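Local coordinates for esterase (Alcaligenes sp., PDB 1QLW) that hydrolyses carboxylic esters and belongs to the alpha/beta hydrolase family of enzymes, at the interface of chains A and B. Coordinates in Å, arbitrary orientation; residue numbers count along the deposited sequence, not the author numbering. Chains: chain A/B, Esterase.

The interface of chains A and B. Residues chain A 27, 33, 43-46; chain B 135-139.
The hydroxyl OG1 of A:Thr46 is gripped twice: it gives its hydrogen to carboxylate oxygen OD1 of A:Asp27, 2.8 Å away, and shares a 3.0 Å hydrogen bond with ring nitrogen NE2 of B:His138. In this alpha/beta hydrolase the contact belongs to a two-fold interface, possibly that of a biological dimer, where strand 43-47 of one copy receives the start of helix 138-144 of the other. Since OG1 donates to the aspartate, NE2 probably supplies the hydrogen, so that the hydroxyl would bridge ring and carboxylate. A:Asp27 also lies at the ring's edge, OD2 3.3 Å from CE1 of B:His138, with carboxylate and ring planes 64° apart; its likely negative charge might favour protonation of the ring, although a neutral ring with its hydrogen on NE2 would fit equally. The carbonyl O of A:Thr44 accepts the B:His138 backbone N at 2.8 Å and sits over one face of that ring, near its rim.

B:Glu139, its chain bent at chi2 (88°), turns its carboxylate back onto A:Thr44. OE1 of B:Glu139 takes the backbone N of A:Thr44 at 2.9 Å and OE2 takes its hydroxyl OG1 at 2.8 Å, each through its syn lone pair, a fork that suits a carboxylate. An alanine here would probably leave both of these threonine donors without their mate across the interface. With its OG1 given to the glutamate, A:Thr44 turns methyl CG2, anti to its backbone N, to B:His138 CE1. Beyond, B:Gly137, without a side chain, brings CA within 3.9 Å of A:Val45 CG1, and B:Ala135 N bonds to A:Leu33 O.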
ATOM      1  N   ASP A  27     -17.679   5.390  -9.759  1.00 18.13           N
ATOM      2  CA  ASP A  27     -17.840   6.719  -9.188  1.00 18.16           C
ATOM      3  C   ASP A  27     -19.107   6.761  -8.345  1.00 18.90           C
ATOM      4  O   ASP A  27     -20.165   6.246  -8.724  1.00 23.15           O
ATOM      5  CB  ASP A  27     -17.810   7.787 -10.290  1.00 20.94           C
ATOM      6  CG  ASP A  27     -16.369   8.026 -10.762  1.00 23.11           C
ATOM      7  OD1 ASP A  27     -15.432   7.355 -10.271  1.00 26.68           O
ATOM      8  OD2 ASP A  27     -16.170   8.889 -11.643  1.00 27.86           O
ATOM      9  N   LEU A  33     -18.773  13.440   2.525  1.00 14.87           N
ATOM     10  CA  LEU A  33     -17.347  13.196   2.369  1.00 15.16           C
ATOM     11  C   LEU A  33     -16.493  13.855   3.425  1.00 15.26           C
ATOM     12  O   LEU A  33     -15.310  13.528   3.574  1.00 16.50           O
ATOM     13  CB  LEU A  33     -16.859  13.688   1.000  1.00 15.55           C
ATOM     14  CG  LEU A  33     -17.426  12.955  -0.208  1.00 15.61           C
ATOM     15  CD1 LEU A  33     -16.903  13.617  -1.476  1.00 16.78           C
ATOM     16  CD2 LEU A  33     -17.097  11.471  -0.176  1.00 16.15           C
ATOM     17  N   GLY A  43     -19.601  15.559  -3.153  1.00 16.44           N
ATOM     18  CA  GLY A  43     -18.643  15.384  -4.223  1.00 16.23           C
ATOM     19  C   GLY A  43     -18.679  13.950  -4.721  1.00 15.51           C
ATOM     20  O   GLY A  43     -19.449  13.135  -4.223  1.00 16.73           O
ATOM     21  N   THR A  44     -17.855  13.693  -5.711  1.00 15.01           N
ATOM     22  CA  THR A  44     -17.782  12.384  -6.335  1.00 15.84           C
ATOM     23  C   THR A  44     -16.444  11.743  -6.013  1.00 14.12           C
ATOM     24  O   THR A  44     -15.394  12.369  -6.177  1.00 15.33           O
ATOM     25  CB  THR A  44     -17.873  12.551  -7.863  1.00 18.12           C
ATOM     26  OG1 THR A  44     -19.004  13.348  -8.189  1.00 22.41           O
ATOM     27  CG2 THR A  44     -17.989  11.210  -8.565  1.00 19.31           C
ATOM     28  N   VAL A  45     -16.479  10.488  -5.579  1.00 13.69           N
ATOM     29  CA  VAL A  45     -15.261   9.735  -5.301  1.00 13.55           C
ATOM     30  C   VAL A  45     -15.264   8.461  -6.145  1.00 13.80           C
ATOM     31  O   VAL A  45     -16.317   7.918  -6.453  1.00 16.09           O
ATOM     32  CB  VAL A  45     -15.025   9.407  -3.815  1.00 14.40           C
ATOM     33  CG1 VAL A  45     -14.722  10.689  -3.036  1.00 15.88           C
ATOM     34  CG2 VAL A  45     -16.215   8.655  -3.228  1.00 15.79           C
ATOM     35  N   THR A  46     -14.066   7.934  -6.379  1.00 13.42           N
ATOM     36  CA  THR A  46     -13.913   6.622  -7.027  1.00 13.21           C
ATOM     37  C   THR A  46     -13.621   5.598  -5.947  1.00 12.40           C
ATOM     38  O   THR A  46     -12.702   5.785  -5.139  1.00 13.84           O
ATOM     39  CB  THR A  46     -12.761   6.672  -8.036  1.00 13.66           C
ATOM     40  OG1 THR A  46     -13.007   7.733  -8.971  1.00 15.23           O
ATOM     41  CG2 THR A  46     -12.626   5.356  -8.786  1.00 14.62           C
TER
ATOM     42  N   ALA B 135     -12.679  12.397   2.645  1.00 14.53           N
ATOM     43  CA  ALA B 135     -12.175  12.031   1.338  1.00 14.73           C
ATOM     44  C   ALA B 135     -12.355  13.259   0.450  1.00 15.29           C
ATOM     45  O   ALA B 135     -13.379  13.943   0.541  1.00 17.69           O
ATOM     46  CB  ALA B 135     -12.875  10.827   0.735  1.00 16.84           C
ATOM     47  N   ALA B 136     -11.396  13.511  -0.423  1.00 15.75           N
ATOM     48  CA  ALA B 136     -11.489  14.623  -1.354  1.00 15.98           C
ATOM     49  C   ALA B 136     -12.166  14.112  -2.623  1.00 15.62           C
ATOM     50  O   ALA B 136     -11.659  13.210  -3.295  1.00 17.83           O
ATOM     51  CB  ALA B 136     -10.113  15.175  -1.683  1.00 18.28           C
ATOM     52  N   GLY B 137     -13.310  14.694  -2.947  1.00 14.76           N
ATOM     53  CA  GLY B 137     -13.976  14.379  -4.197  1.00 15.61           C
ATOM     54  C   GLY B 137     -13.204  14.923  -5.395  1.00 14.99           C
ATOM     55  O   GLY B 137     -12.314  15.758  -5.267  1.00 16.27           O
ATOM     56  N   HIS B 138     -13.602  14.481  -6.576  1.00 14.52           N
ATOM     57  CA  HIS B 138     -12.926  14.892  -7.804  1.00 15.57           C
ATOM     58  C   HIS B 138     -12.958  16.415  -7.952  1.00 15.89           C
ATOM     59  O   HIS B 138     -11.964  17.043  -8.316  1.00 15.95           O
ATOM     60  CB  HIS B 138     -13.590  14.267  -9.013  1.00 15.29           C
ATOM     61  CG  HIS B 138     -13.690  12.774  -8.997  1.00 15.40           C
ATOM     62  ND1 HIS B 138     -14.527  12.082  -9.840  1.00 16.43           N
ATOM     63  CD2 HIS B 138     -13.057  11.852  -8.221  1.00 15.75           C
ATOM     64  CE1 HIS B 138     -14.411  10.787  -9.574  1.00 16.52           C
ATOM     65  NE2 HIS B 138     -13.529  10.619  -8.624  1.00 16.72           N
ATOM     66  N   GLU B 139     -14.141  16.970  -7.729  1.00 16.49           N
ATOM     67  CA  GLU B 139     -14.355  18.407  -7.904  1.00 17.50           C
ATOM     68  C   GLU B 139     -13.504  19.214  -6.933  1.00 17.19           C
ATOM     69  O   GLU B 139     -12.846  20.214  -7.287  1.00 18.56           O
ATOM     70  CB  GLU B 139     -15.844  18.716  -7.778  1.00 19.03           C
ATOM     71  CG  GLU B 139     -16.743  17.846  -8.639  1.00 21.01           C
ATOM     72  CD  GLU B 139     -17.217  16.532  -8.058  1.00 21.27           C
ATOM     73  OE1 GLU B 139     -16.694  16.027  -7.037  1.00 19.21           O
ATOM     74  OE2 GLU B 139     -18.161  15.936  -8.635  1.00 25.24           O
TER